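Local coordinates for DNA processing protein DprA (Streptococcus pneumoniae, PDB 3UQZ), which binds single-stranded DNA cooperatively, shields it from nucleases and helps load the RecA recombinase onto it during natural transformation, at residues Gln181-Ile184 with Gly185-Leu189. Residues are numbered along the deposited sequence; the frame is centred on the assembly and turned at random.
Sequences QDYI and GNDHL
Gln181 O accepts the backbone N-H of Gly185 at 2.9 Å, an i to i+4 bond of the last helical turns. The Gln181 side chain leaves this contact, and its NE2 bonds to Val171 O. Asp182 O takes a weak bond from Asn186 N. The Asn186 side chain folds back over the same carbonyl, because CG stands beside its own backbone N. Asn186 ND2 lies 2.9 Å from Asp182 O, but the angle is too poor for a hydrogen bond. Tyr183 O receives Asp187 N at 3.0 Å, and Asn186 N adds a weak bond. The Tyr183 ring, with CG anti to the backbone N (chi1 175°), runs on toward the helix end. There Tyr183 OH is 3.1 Å from Asp187 OD2, and ring and carboxylate planes are 55° apart. Tyr183 CE2 comes to the edge of the His188 ring, 3.8 Å from His188 NE2. The two rings sit obliquely, their planes at 62°. Ile184 O accepts His188 N at 2.9 Å. Ile184 CG2 packs against His188 CB, while the side chain also reaches His151 and Ala163. The backbone turns out of the helix at His188, and Leu189 begins the next strand. This is the C-terminal end of helix 178-187, the crossover helix of a beta-alpha-beta unit between parallel strands 161-164 and 189-192 in the Rossmann-like domain.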
loop_
_atom_site.group_PDB
_atom_site.type_symbol
_atom_site.label_atom_id
_atom_site.label_comp_id
_atom_site.label_asym_id
_atom_site.label_seq_id
_atom_site.Cartn_x
_atom_site.Cartn_y
_atom_site.Cartn_z
ATOM N N GLN A 181 -5.133 24.191 -22.138
ATOM C CA GLN A 181 -6.346 23.688 -22.799
ATOM C C GLN A 181 -6.290 24.000 -24.299
ATOM O O GLN A 181 -6.610 23.131 -25.121
ATOM C CB GLN A 181 -7.628 24.276 -22.162
ATOM C CG GLN A 181 -8.904 23.593 -22.660
ATOM C CD GLN A 181 -10.163 24.100 -22.021
ATOM O OE1 GLN A 181 -10.285 24.168 -20.799
ATOM N NE2 GLN A 181 -11.143 24.432 -22.847
ATOM N N ASP A 182 -5.876 25.236 -24.642
ATOM C CA ASP A 182 -5.735 25.697 -26.022
ATOM C C ASP A 182 -4.718 24.854 -26.774
ATOM O O ASP A 182 -5.001 24.452 -27.905
ATOM C CB ASP A 182 -5.340 27.181 -26.071
ATOM C CG ASP A 182 -6.494 28.157 -25.957
ATOM O OD1 ASP A 182 -7.581 27.864 -26.510
ATOM O OD2 ASP A 182 -6.289 29.250 -25.397
ATOM N N TYR A 183 -3.562 24.558 -26.136
ATOM C CA TYR A 183 -2.501 23.752 -26.734
ATOM C C TYR A 183 -2.926 22.307 -26.931
ATOM O O TYR A 183 -2.664 21.749 -27.999
ATOM C CB TYR A 183 -1.177 23.849 -25.938
ATOM C CG TYR A 183 -0.114 22.922 -26.479
ATOM C CD1 TYR A 183 0.484 23.165 -27.714
ATOM C CD2 TYR A 183 0.210 21.738 -25.820
ATOM C CE1 TYR A 183 1.411 22.275 -28.254
ATOM C CE2 TYR A 183 1.141 20.843 -26.348
ATOM C CZ TYR A 183 1.755 21.126 -27.558
ATOM O OH TYR A 183 2.656 20.246 -28.104
ATOM N N ILE A 184 -3.555 21.695 -25.898
ATOM C CA ILE A 184 -4.054 20.324 -25.968
ATOM C C ILE A 184 -5.086 20.240 -27.100
ATOM O O ILE A 184 -5.065 19.279 -27.857
ATOM C CB ILE A 184 -4.535 19.773 -24.591
ATOM C CG1 ILE A 184 -3.346 19.566 -23.633
ATOM C CG2 ILE A 184 -5.357 18.462 -24.731
ATOM C CD1 ILE A 184 -3.757 19.437 -22.166
ATOM N N GLY A 185 -5.881 21.288 -27.281
ATOM C CA GLY A 185 -6.843 21.372 -28.375
ATOM C C GLY A 185 -6.198 21.482 -29.740
ATOM O O GLY A 185 -6.768 21.022 -30.724
ATOM N N ASN A 186 -4.994 22.072 -29.808
ATOM C CA ASN A 186 -4.226 22.233 -31.046
ATOM C C ASN A 186 -3.543 20.932 -31.489
ATOM O O ASN A 186 -3.849 20.408 -32.565
ATOM C CB ASN A 186 -3.149 23.311 -30.882
ATOM C CG ASN A 186 -3.651 24.709 -30.724
ATOM O OD1 ASN A 186 -4.558 25.154 -31.441
ATOM N ND2 ASN A 186 -3.005 25.460 -29.828
ATOM N N ASP A 187 -2.588 20.451 -30.684
ATOM C CA ASP A 187 -1.760 19.296 -30.996
ATOM C C ASP A 187 -2.254 17.927 -30.555
ATOM O O ASP A 187 -1.798 16.930 -31.118
ATOM C CB ASP A 187 -0.333 19.530 -30.466
ATOM C CG ASP A 187 0.454 20.622 -31.171
ATOM O OD1 ASP A 187 -0.170 21.453 -31.866
ATOM O OD2 ASP A 187 1.694 20.656 -31.007
ATOM N N HIS A 188 -3.157 17.871 -29.546
ATOM C CA HIS A 188 -3.681 16.639 -28.940
ATOM C C HIS A 188 -5.205 16.535 -29.122
ATOM O O HIS A 188 -5.680 16.825 -30.213
ATOM C CB HIS A 188 -3.244 16.592 -27.460
ATOM C CG HIS A 188 -1.759 16.646 -27.297
ATOM N ND1 HIS A 188 -1.013 15.495 -27.173
ATOM C CD2 HIS A 188 -0.922 17.709 -27.352
ATOM C CE1 HIS A 188 0.252 15.888 -27.137
ATOM N NE2 HIS A 188 0.357 17.212 -27.250
ATOM N N LEU A 189 -5.974 16.140 -28.078
ATOM C CA LEU A 189 -7.433 16.002 -28.133
ATOM C C LEU A 189 -8.131 16.449 -26.829
ATOM O O LEU A 189 -7.743 16.029 -25.735
ATOM C CB LEU A 189 -7.791 14.545 -28.463
ATOM C CG LEU A 189 -9.273 14.150 -28.561
ATOM C CD1 LEU A 189 -9.990 14.858 -29.723
ATOM C CD2 LEU A 189 -9.409 12.642 -28.689
#